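Local coordinates for protein glycerol-3-phosphate dehydrogenase [NAD(P)+] (Coxiella burnetii, PDB 3K96) that probably catalyses the NAD(P)H-dependent reduction of dihydroxyacetone phosphate to sn-glycerol 3-phosphate, the precursor for phospholipid synthesis, at residues A[210-215]-A[245-250]. Sequence-based numbering, arbitrary orientation.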
ATOM      1  N   GLU A 210       1.125 -18.188  -1.874  1.00 28.01           N
ATOM      2  CA  GLU A 210       1.479 -18.713  -0.569  1.00 27.47           C
ATOM      3  C   GLU A 210       2.607 -17.934   0.073  1.00 26.96           C
ATOM      4  O   GLU A 210       2.541 -17.588   1.223  1.00 26.19           O
ATOM      5  CB  GLU A 210       1.945 -20.158  -0.685  1.00 27.61           C
ATOM      6  CG  GLU A 210       0.834 -21.173  -0.887  1.00 32.88           C
ATOM      7  CD  GLU A 210       1.407 -22.582  -1.052  1.00 34.70           C
ATOM      8  OE1 GLU A 210       1.359 -23.353  -0.093  1.00 34.71           O
ATOM      9  OE2 GLU A 210       1.964 -22.887  -2.123  1.00 41.31           O
ATOM     10  N   LEU A 211       3.668 -17.712  -0.672  1.00 26.47           N
ATOM     11  CA  LEU A 211       4.812 -17.031  -0.125  1.00 28.39           C
ATOM     12  C   LEU A 211       4.513 -15.570   0.254  1.00 29.09           C
ATOM     13  O   LEU A 211       4.995 -15.087   1.274  1.00 29.83           O
ATOM     14  CB  LEU A 211       6.000 -17.178  -1.074  1.00 28.37           C
ATOM     15  CG  LEU A 211       6.546 -18.613  -1.094  1.00 30.29           C
ATOM     16  CD1 LEU A 211       7.577 -18.745  -2.196  1.00 30.65           C
ATOM     17  CD2 LEU A 211       7.149 -19.009   0.289  1.00 28.00           C
ATOM     18  N   CYS A 212       3.690 -14.894  -0.540  1.00 29.53           N
ATOM     19  CA  CYS A 212       3.288 -13.522  -0.216  1.00 30.17           C
ATOM     20  C   CYS A 212       2.567 -13.525   1.105  1.00 29.86           C
ATOM     21  O   CYS A 212       2.821 -12.690   1.976  1.00 28.74           O
ATOM     22  CB  CYS A 212       2.366 -12.943  -1.294  1.00 29.49           C
ATOM     23  SG  CYS A 212       3.218 -12.409  -2.749  1.00 31.52           S
ATOM     24  N   GLY A 213       1.635 -14.469   1.249  1.00 30.09           N
ATOM     25  CA  GLY A 213       0.874 -14.580   2.473  1.00 29.20           C
ATOM     26  C   GLY A 213       1.722 -14.974   3.664  1.00 29.25           C
ATOM     27  O   GLY A 213       1.380 -14.669   4.789  1.00 29.32           O
ATOM     28  N   SER A 214       2.837 -15.646   3.442  1.00 29.37           N
ATOM     29  CA  SER A 214       3.629 -16.099   4.580  1.00 30.56           C
ATOM     30  C   SER A 214       4.568 -14.998   5.103  1.00 29.42           C
ATOM     31  O   SER A 214       5.196 -15.165   6.139  1.00 29.07           O
ATOM     32  CB  SER A 214       4.445 -17.342   4.200  1.00 30.96           C
ATOM     33  OG  SER A 214       5.529 -16.993   3.339  1.00 36.88           O
ATOM     34  N   VAL A 215       4.654 -13.890   4.381  1.00 29.07           N
ATOM     35  CA  VAL A 215       5.521 -12.781   4.780  1.00 29.89           C
ATOM     36  C   VAL A 215       4.771 -11.524   5.258  1.00 30.72           C
ATOM     37  O   VAL A 215       5.304 -10.757   6.033  1.00 30.72           O
ATOM     38  CB  VAL A 215       6.424 -12.394   3.620  1.00 29.54           C
ATOM     39  CG1 VAL A 215       7.308 -11.197   3.985  1.00 30.58           C
ATOM     40  CG2 VAL A 215       7.296 -13.582   3.229  1.00 31.45           C
ATOM     41  N   THR A 245       9.721  -5.580  -1.624  1.00 33.61           N
ATOM     42  CA  THR A 245      10.967  -6.022  -2.278  1.00 33.12           C
ATOM     43  C   THR A 245      11.463  -7.380  -1.756  1.00 33.42           C
ATOM     44  O   THR A 245      11.842  -8.255  -2.550  1.00 32.89           O
ATOM     45  CB  THR A 245      12.086  -4.954  -2.138  1.00 34.00           C
ATOM     46  OG1 THR A 245      11.651  -3.737  -2.765  1.00 34.64           O
ATOM     47  CG2 THR A 245      13.390  -5.424  -2.786  1.00 32.79           C
ATOM     48  N   GLU A 246      11.480  -7.592  -0.435  1.00 33.47           N
ATOM     49  CA  GLU A 246      11.949  -8.908   0.053  1.00 32.62           C
ATOM     50  C   GLU A 246      10.910  -9.992  -0.161  1.00 32.28           C
ATOM     51  O   GLU A 246      11.262 -11.167  -0.348  1.00 32.32           O
ATOM     52  CB  GLU A 246      12.490  -8.880   1.498  1.00 32.91           C
ATOM     53  CG  GLU A 246      11.536  -8.605   2.593  1.00 32.91           C
ATOM     54  CD  GLU A 246      12.271  -8.337   3.917  1.00 34.59           C
ATOM     55  OE1 GLU A 246      12.106  -9.125   4.871  1.00 30.70           O
ATOM     56  OE2 GLU A 246      13.042  -7.346   3.987  1.00 33.79           O
ATOM     57  N   MET A 247       9.638  -9.607  -0.138  1.00 31.79           N
ATOM     58  CA  MET A 247       8.568 -10.551  -0.423  1.00 32.83           C
ATOM     59  C   MET A 247       8.808 -11.031  -1.885  1.00 32.51           C
ATOM     60  O   MET A 247       8.763 -12.213  -2.168  1.00 30.30           O
ATOM     61  CB  MET A 247       7.195  -9.883  -0.278  1.00 32.36           C
ATOM     62  CG  MET A 247       5.989 -10.798  -0.519  1.00 31.83           C
ATOM     63  SD  MET A 247       4.403  -9.906  -0.464  1.00 33.32           S
ATOM     64  CE  MET A 247       4.298  -9.522   1.278  1.00 26.65           C
ATOM     65  N   GLY A 248       9.130 -10.099  -2.778  1.00 33.60           N
ATOM     66  CA  GLY A 248       9.366 -10.431  -4.190  1.00 34.51           C
ATOM     67  C   GLY A 248      10.559 -11.354  -4.393  1.00 36.10           C
ATOM     68  O   GLY A 248      10.527 -12.261  -5.244  1.00 36.11           O
ATOM     69  N   ARG A 249      11.607 -11.141  -3.597  1.00 36.07           N
ATOM     70  CA  ARG A 249      12.810 -11.966  -3.674  1.00 36.17           C
ATOM     71  C   ARG A 249      12.496 -13.423  -3.297  1.00 35.39           C
ATOM     72  O   ARG A 249      12.917 -14.368  -3.970  1.00 34.54           O
ATOM     73  CB  ARG A 249      13.903 -11.394  -2.764  1.00 36.81           C
ATOM     74  CG  ARG A 249      15.239 -12.067  -2.953  1.00 40.53           C
ATOM     75  CD  ARG A 249      16.402 -11.346  -2.212  1.00 44.84           C
ATOM     76  NE  ARG A 249      16.559  -9.959  -2.644  1.00 43.78           N
ATOM     77  CZ  ARG A 249      16.257  -8.886  -1.921  1.00 44.99           C
ATOM     78  NH1 ARG A 249      16.441  -7.682  -2.447  1.00 47.42           N
ATOM     79  NH2 ARG A 249      15.807  -8.995  -0.676  1.00 45.74           N
ATOM     80  N   LEU A 250      11.766 -13.594  -2.212  1.00 33.60           N
ATOM     81  CA  LEU A 250      11.369 -14.901  -1.770  1.00 32.98           C
ATOM     82  C   LEU A 250      10.491 -15.587  -2.835  1.00 33.56           C
ATOM     83  O   LEU A 250      10.712 -16.751  -3.192  1.00 32.94           O
ATOM     84  CB  LEU A 250      10.605 -14.785  -0.465  1.00 33.19           C
ATOM     85  CG  LEU A 250      10.150 -16.114   0.148  1.00 34.10           C
ATOM     86  CD1 LEU A 250      11.359 -16.966   0.476  1.00 32.08           C
ATOM     87  CD2 LEU A 250       9.285 -15.879   1.391  1.00 30.18           C
TER
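Segments 210-215 and 245-250, each part of a longer helix, run obliquely antiparallel, with 140° between their N-to-C directions and with Cys212 and Met247 the closest pair of CA atoms at 6.1 Å. Met247 reaches across to the backbone of Cys212. Its CG is anti to the backbone N and chi2 is also extended, which carries the sulfur over to the other helix. There SD of Met247 lies 3.6 Å from SG of Cys212 and close to its CB. The chain then bends at chi3 (-70°), and CE of Met247 comes to rest 3.6 Å from the carbonyl O of Cys212. The same methyl borders CB of Val215 more loosely.

The two helices, 206-228 and 233-253, follow one another in the largely helical C-terminal domain of the glycerol-3-phosphate dehydrogenase family. Lys216, which follows Val215 directly, is the predicted proton acceptor, and its side chain comes within about 4 Å of that of Met247. This part of the contact therefore lies beside the probable active site.

Leu250 packs against Leu211 and Val215. Its CD2 methyl touches CG2 of Val215 at 3.6 Å and CD2 of Leu211 at 3.9 Å. Leu211 crosses Leu250 at about a right angle, and its CD1 approaches the carbonyl O of Leu250. Val215 and Leu250 instead pass each other in opposite directions. Ser214 turns its hydroxyl back on its own helix, where OG donates to O of Leu211 at 2.9 Å. Val251 and Phe254 extend the apolar packing around Leu211.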